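Local coordinates for nucleocapsid protein (Schmallenberg virus, PDB 4JNG) that encapsidates the viral RNA genome, protecting it from nucleases and forming the helical nucleocapsid that serves as template for transcription and replication, at the interface of chains A and B. Numbering follows the deposited sequence. Chains: chain A/B, Nucleocapsid protein.

Contact 1: the interface of chains A and B. Residues chain A 4, 7, 80, 83; chain B 46, 49-50, 53, 64.
One face of the A:Phe7 ring carries B:Ala50 and, obliquely, B:Asn46, toward its rim; the backbone carbonyl of A:Gln4, from its own chain, lies over the rim of the other face, and B:Lys49 and B:Leu64 line different edges. In this orthobunyavirus nucleocapsid protein the N-terminal arm of one subunit reaches across to its neighbour, and A:Phe7, on the short strand 6-7 of that arm, is the aromatic group that docks there. At one edge, in the plane of the ring, lies CG of B:Lys49, while the next methylene, CD, stands 3.6 Å from CE1 of A:Phe7. The methyl CB of B:Ala50 lies over a face of the ring near its outer end, 3.6 Å from CZ of A:Phe7, and alanine suits this place because its short side chain lets the ring come down close to the helix backbone. CD2 of B:Leu64 touches CE2 of A:Phe7 more loosely, at 4.2 Å.

B:Asn46 runs past the aromatic side chain in the opposite direction, its amide plane turned 40° from the ring. Its CB makes the closest approach, 3.6 Å from CD1 of A:Phe7, and the amide group follows alongside CD1 and CB of A:Phe7. CG of A:Phe7 is anti to its carbonyl carbon (chi1 -61°), which swings the ring back along the arm toward A:Gln4 and over the helix.

Lysine serves two purposes here. The methylenes of B:Lys49 cover the ring edge, and the chain, bent at chi3, carries the amino group beyond it to 3-10 helix 79-81 of chain A. There NZ of B:Lys49 donates a hydrogen bond of 2.8 Å to the backbone carbonyl O of A:Gln80, arriving 18° from the carbonyl plane. The hydroxyl OG of A:Ser83 lies 3.8 Å from NZ of B:Lys49. Farther along the helix, CG2 of B:Val53 sits 3.9 Å from the carbonyl O of A:Gln4, beside the first ordered residue of the arm.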
ATOM      1  N   GLN A   4      11.557  15.216   6.580  1.00  9.41           N
ATOM      2  CA  GLN A   4      12.406  16.399   6.935  1.00  7.82           C
ATOM      3  C   GLN A   4      12.109  17.596   6.030  1.00  6.45           C
ATOM      4  O   GLN A   4      11.722  17.457   4.866  1.00  6.17           O
ATOM      5  CB  GLN A   4      13.892  16.019   6.928  1.00  7.86           C
ATOM      6  CG  GLN A   4      14.925  17.113   6.684  1.00  8.23           C
ATOM      7  CD  GLN A   4      15.492  17.695   7.962  1.00 10.95           C
ATOM      8  OE1 GLN A   4      14.822  18.445   8.673  1.00 13.32           O
ATOM      9  NE2 GLN A   4      16.746  17.364   8.254  1.00 13.82           N
ATOM     10  N   PHE A   7      15.125  21.465   2.085  1.00  5.04           N
ATOM     11  CA  PHE A   7      15.268  21.009   0.714  1.00  5.21           C
ATOM     12  C   PHE A   7      16.401  21.760   0.034  1.00  5.98           C
ATOM     13  O   PHE A   7      16.460  22.991   0.086  1.00  5.85           O
ATOM     14  CB  PHE A   7      13.943  21.199  -0.021  1.00  5.09           C
ATOM     15  CG  PHE A   7      12.807  20.425   0.585  1.00  4.90           C
ATOM     16  CD1 PHE A   7      12.525  19.136   0.161  1.00  4.85           C
ATOM     17  CD2 PHE A   7      12.031  20.976   1.590  1.00  4.81           C
ATOM     18  CE1 PHE A   7      11.483  18.421   0.718  1.00  4.80           C
ATOM     19  CE2 PHE A   7      10.990  20.261   2.151  1.00  4.71           C
ATOM     20  CZ  PHE A   7      10.708  18.986   1.711  1.00  4.69           C
ATOM     21  N   GLN A  80      13.789   9.736   1.845  1.00  7.59           N
ATOM     22  CA  GLN A  80      14.293  11.112   1.817  1.00  8.56           C
ATOM     23  C   GLN A  80      15.580  11.272   0.990  1.00  8.55           C
ATOM     24  O   GLN A  80      15.793  12.317   0.365  1.00 10.06           O
ATOM     25  CB  GLN A  80      14.531  11.583   3.256  1.00  9.53           C
ATOM     26  CG  GLN A  80      14.977  13.030   3.416  1.00 10.77           C
ATOM     27  CD  GLN A  80      15.153  13.420   4.874  1.00 11.24           C
ATOM     28  OE1 GLN A  80      14.501  12.867   5.759  1.00 10.67           O
ATOM     29  NE2 GLN A  80      16.029  14.383   5.129  1.00 11.49           N
ATOM     30  N   SER A  83      17.133  11.073  -3.869  1.00  5.35           N
ATOM     31  CA  SER A  83      17.750  11.979  -4.843  1.00  5.95           C
ATOM     32  C   SER A  83      19.075  12.636  -4.401  1.00  5.83           C
ATOM     33  O   SER A  83      19.578  13.519  -5.090  1.00  6.67           O
ATOM     34  CB  SER A  83      16.735  13.025  -5.333  1.00  7.60           C
ATOM     35  OG  SER A  83      16.269  13.851  -4.281  1.00  9.30           O
TER
ATOM     36  N   ASN B  46      11.373  19.923  -5.700  1.00  6.04           N
ATOM     37  CA  ASN B  46      10.990  19.209  -4.487  1.00  5.75           C
ATOM     38  C   ASN B  46       9.541  19.388  -4.073  1.00  6.33           C
ATOM     39  O   ASN B  46       9.142  18.934  -3.004  1.00  6.26           O
ATOM     40  CB  ASN B  46      11.910  19.629  -3.343  1.00  5.54           C
ATOM     41  CG  ASN B  46      13.317  19.129  -3.538  1.00  5.55           C
ATOM     42  OD1 ASN B  46      13.549  17.926  -3.538  1.00  5.67           O
ATOM     43  ND2 ASN B  46      14.256  20.043  -3.738  1.00  5.72           N
ATOM     44  N   LYS B  49       7.862  16.113  -3.181  1.00  5.68           N
ATOM     45  CA  LYS B  49       8.435  15.620  -1.943  1.00  5.25           C
ATOM     46  C   LYS B  49       7.824  16.344  -0.743  1.00  5.00           C
ATOM     47  O   LYS B  49       7.355  15.708   0.196  1.00  4.82           O
ATOM     48  CB  LYS B  49       9.948  15.847  -1.970  1.00  5.64           C
ATOM     49  CG  LYS B  49      10.743  15.006  -0.984  1.00  6.02           C
ATOM     50  CD  LYS B  49      12.221  15.361  -1.070  1.00  6.97           C
ATOM     51  CE  LYS B  49      13.086  14.119  -1.184  1.00  9.34           C
ATOM     52  NZ  LYS B  49      14.522  14.447  -0.988  1.00 12.95           N
ATOM     53  N   ALA B  50       7.800  17.673  -0.796  1.00  4.95           N
ATOM     54  CA  ALA B  50       7.343  18.477   0.345  1.00  4.91           C
ATOM     55  C   ALA B  50       5.865  18.260   0.658  1.00  4.85           C
ATOM     56  O   ALA B  50       5.459  18.301   1.808  1.00  4.73           O
ATOM     57  CB  ALA B  50       7.648  19.946   0.120  1.00  4.90           C
ATOM     58  N   VAL B  53       5.711  15.078   2.596  1.00  4.82           N
ATOM     59  CA  VAL B  53       6.151  15.405   3.948  1.00  4.90           C
ATOM     60  C   VAL B  53       5.007  16.015   4.770  1.00  4.95           C
ATOM     61  O   VAL B  53       4.747  15.583   5.906  1.00  4.63           O
ATOM     62  CB  VAL B  53       7.345  16.386   3.922  1.00  4.93           C
ATOM     63  CG1 VAL B  53       7.567  17.018   5.289  1.00  4.92           C
ATOM     64  CG2 VAL B  53       8.608  15.681   3.437  1.00  4.91           C
ATOM     65  N   LEU B  64       9.162  25.263   6.182  1.00  5.08           N
ATOM     66  CA  LEU B  64       9.857  24.512   5.146  1.00  4.95           C
ATOM     67  C   LEU B  64      11.003  25.355   4.607  1.00  4.92           C
ATOM     68  O   LEU B  64      10.831  26.538   4.336  1.00  4.72           O
ATOM     69  CB  LEU B  64       8.905  24.170   3.999  1.00  4.93           C
ATOM     70  CG  LEU B  64       7.712  23.264   4.292  1.00  4.92           C
ATOM     71  CD1 LEU B  64       6.821  23.166   3.054  1.00  4.98           C
ATOM     72  CD2 LEU B  64       8.160  21.882   4.738  1.00  4.97           C
TER

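Contact 2: the interface of chains A and B. Residues chain A 5-8; chain B 42, 46, 65-68.
The amide N of A:Phe7 gives its hydrogen to the carbonyl O of B:Thr65 over 2.7 Å, a central link in a parallel beta pairing between two copies of the orthobunyavirus nucleocapsid protein. Strand 6-7 of the N-terminal arm lies along strand 61-66 of chain B, with A:Ile6 paired to B:Thr65 and A:Phe7 to B:Phe66. Before it in the arm, the carbonyl O of A:Phe5 accepts from N of B:Thr65 at 2.8 Å, with 175° at the hydrogen. B:Thr65 is thus gripped through both backbone groups. The ladder ends where N of B:Gly67 reaches the carbonyl O of A:Phe7 at 3.1 Å; B:Gly67 has positive phi (52°), a conformation that glycine adopts readily.

The two phenylalanines lie side by side and point the same way. CD2 of A:Phe7 rests 3.6 Å above one face of the B:Phe66 ring, displaced toward its rim; the two rings lie nearly parallel and slipped, so that the rim of one overlaps the rim of the other. The carbonyl O of B:Thr65 also lies in plane at the edge of the A:Phe7 ring. On the other side of the paired strands, A:Ile6 and B:Thr65 run alongside each other, CG1 of A:Ile6 being 4.1 Å from CB of B:Thr65; both are beta-branched, as suits extended chain.

B:Val42 brings a methyl from the helix: CG1, anti to its backbone N (chi1 174°), lies 3.5 Å from the carbonyl O of A:Phe7. The carbonyl O of B:Val42 accepts a bent 3.2 Å hydrogen bond from ND2 of B:Asn46, which helps hold that amide beside the arm. The poorly ordered carboxylate of A:Glu8 extends toward B:Gly67 and B:Gly68.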
ATOM      1  N   PHE A   5      12.332  18.771   6.599  1.00  5.80           N
ATOM      2  CA  PHE A   5      11.724  20.018   6.135  1.00  5.45           C
ATOM      3  C   PHE A   5      12.696  20.906   5.374  1.00  5.23           C
ATOM      4  O   PHE A   5      12.365  22.029   5.025  1.00  5.05           O
ATOM      5  CB  PHE A   5      11.199  20.762   7.353  1.00  5.56           C
ATOM      6  CG  PHE A   5      10.331  19.917   8.242  1.00  6.32           C
ATOM      7  CD1 PHE A   5       9.177  19.326   7.743  1.00  6.85           C
ATOM      8  CD2 PHE A   5      10.663  19.711   9.576  1.00  7.55           C
ATOM      9  CE1 PHE A   5       8.371  18.546   8.554  1.00  7.19           C
ATOM     10  CE2 PHE A   5       9.862  18.930  10.394  1.00  8.72           C
ATOM     11  CZ  PHE A   5       8.714  18.346   9.882  1.00  9.61           C
ATOM     12  N   ILE A   6      13.900  20.398   5.122  1.00  5.12           N
ATOM     13  CA  ILE A   6      14.940  21.179   4.477  1.00  5.14           C
ATOM     14  C   ILE A   6      15.196  20.607   3.095  1.00  4.99           C
ATOM     15  O   ILE A   6      15.429  19.417   2.936  1.00  4.75           O
ATOM     16  CB  ILE A   6      16.230  21.213   5.317  1.00  5.54           C
ATOM     17  CG1 ILE A   6      15.985  21.991   6.613  1.00  5.99           C
ATOM     18  CG2 ILE A   6      17.357  21.867   4.528  1.00  5.80           C
ATOM     19  CD1 ILE A   6      16.962  21.687   7.729  1.00  7.37           C
ATOM     20  N   PHE A   7      15.125  21.465   2.085  1.00  5.04           N
ATOM     21  CA  PHE A   7      15.268  21.009   0.714  1.00  5.21           C
ATOM     22  C   PHE A   7      16.401  21.760   0.034  1.00  5.98           C
ATOM     23  O   PHE A   7      16.460  22.991   0.086  1.00  5.85           O
ATOM     24  CB  PHE A   7      13.943  21.199  -0.021  1.00  5.09           C
ATOM     25  CG  PHE A   7      12.807  20.425   0.585  1.00  4.90           C
ATOM     26  CD1 PHE A   7      12.525  19.136   0.161  1.00  4.85           C
ATOM     27  CD2 PHE A   7      12.031  20.976   1.590  1.00  4.81           C
ATOM     28  CE1 PHE A   7      11.483  18.421   0.718  1.00  4.80           C
ATOM     29  CE2 PHE A   7      10.990  20.261   2.151  1.00  4.71           C
ATOM     30  CZ  PHE A   7      10.708  18.986   1.711  1.00  4.69           C
ATOM     31  N   GLU A   8      17.321  21.022  -0.581  1.00  7.55           N
ATOM     32  CA  GLU A   8      18.460  21.669  -1.221  1.00 10.19           C
ATOM     33  C   GLU A   8      18.733  21.226  -2.646  1.00 11.58           C
ATOM     34  O   GLU A   8      18.251  20.194  -3.102  1.00 12.45           O
ATOM     35  CB  GLU A   8      19.728  21.521  -0.364  1.00 13.81           C
ATOM     36  CG  GLU A   8      20.064  22.758   0.471  1.00 17.72           C
ATOM     37  CD  GLU A   8      20.244  24.030  -0.357  1.00 24.42           C
ATOM     38  OE1 GLU A   8      20.218  25.135   0.230  1.00 28.21           O
ATOM     39  OE2 GLU A   8      20.405  23.939  -1.598  1.00 26.18           O
TER
ATOM     40  N   VAL B  42      14.843  25.071  -6.583  1.00  4.99           N
ATOM     41  CA  VAL B  42      14.757  24.032  -5.563  1.00  4.93           C
ATOM     42  C   VAL B  42      13.301  23.733  -5.222  1.00  4.88           C
ATOM     43  O   VAL B  42      12.911  22.565  -5.161  1.00  4.54           O
ATOM     44  CB  VAL B  42      15.595  24.402  -4.319  1.00  4.91           C
ATOM     45  CG1 VAL B  42      15.408  23.398  -3.191  1.00  4.94           C
ATOM     46  CG2 VAL B  42      17.068  24.452  -4.705  1.00  4.91           C
ATOM     47  N   ASN B  46      11.373  19.923  -5.700  1.00  6.04           N
ATOM     48  CA  ASN B  46      10.990  19.209  -4.487  1.00  5.75           C
ATOM     49  C   ASN B  46       9.541  19.388  -4.073  1.00  6.33           C
ATOM     50  O   ASN B  46       9.142  18.934  -3.004  1.00  6.26           O
ATOM     51  CB  ASN B  46      11.910  19.629  -3.343  1.00  5.54           C
ATOM     52  CG  ASN B  46      13.317  19.129  -3.538  1.00  5.55           C
ATOM     53  OD1 ASN B  46      13.549  17.926  -3.538  1.00  5.67           O
ATOM     54  ND2 ASN B  46      14.256  20.043  -3.738  1.00  5.72           N
ATOM     55  N   THR B  65      12.180  24.752   4.444  1.00  4.85           N
ATOM     56  CA  THR B  65      13.308  25.498   3.901  1.00  4.89           C
ATOM     57  C   THR B  65      13.628  25.005   2.492  1.00  4.94           C
ATOM     58  O   THR B  65      13.888  23.826   2.307  1.00  5.24           O
ATOM     59  CB  THR B  65      14.516  25.415   4.850  1.00  4.95           C
ATOM     60  OG1 THR B  65      14.110  25.887   6.141  1.00  4.97           O
ATOM     61  CG2 THR B  65      15.681  26.258   4.352  1.00  5.05           C
ATOM     62  N   PHE B  66      13.553  25.901   1.498  1.00  4.91           N
ATOM     63  CA  PHE B  66      13.983  25.596   0.123  1.00  4.94           C
ATOM     64  C   PHE B  66      15.135  26.519  -0.257  1.00  5.06           C
ATOM     65  O   PHE B  66      15.041  27.735  -0.092  1.00  5.43           O
ATOM     66  CB  PHE B  66      12.850  25.778  -0.896  1.00  4.94           C
ATOM     67  CG  PHE B  66      11.638  24.929  -0.636  1.00  4.81           C
ATOM     68  CD1 PHE B  66      10.636  25.375   0.211  1.00  4.84           C
ATOM     69  CD2 PHE B  66      11.485  23.702  -1.261  1.00  4.64           C
ATOM     70  CE1 PHE B  66       9.514  24.606   0.450  1.00  4.84           C
ATOM     71  CE2 PHE B  66      10.366  22.923  -1.025  1.00  4.73           C
ATOM     72  CZ  PHE B  66       9.379  23.376  -0.168  1.00  4.84           C
ATOM     73  N   GLY B  67      16.216  25.953  -0.779  1.00  5.14           N
ATOM     74  CA  GLY B  67      17.390  26.743  -1.173  1.00  5.60           C
ATOM     75  C   GLY B  67      17.936  27.677  -0.091  1.00  5.33           C
ATOM     76  O   GLY B  67      18.451  28.750  -0.402  1.00  8.26           O
ATOM     77  N   GLY B  68      17.812  27.274   1.173  1.00  7.02           N
ATOM     78  CA  GLY B  68      18.306  28.066   2.317  1.00  7.71           C
ATOM     79  C   GLY B  68      17.301  29.080   2.858  1.00  8.05           C
ATOM     80  O   GLY B  68      17.547  29.721   3.889  1.00  9.87           O
TER

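Contacts 1 and 2 have centres about 7 Å apart and share A:Phe7 and B:Asn46, so they are neighbouring parts of one docking site. Contact 2 fixes the course of the arm's backbone on strand 61-66, whereas contact 1 settles its aromatic side chain on helix 37-56 and adds a link from that helix to 3-10 helix 79-81 of chain A. A:Phe7 thereby joins strand and helix of chain B through one residue. The interface is not an exact two-fold; repeated around the four copies, such an arm exchange would fit the homotetramer and the role of the N-terminus in homooligomerization.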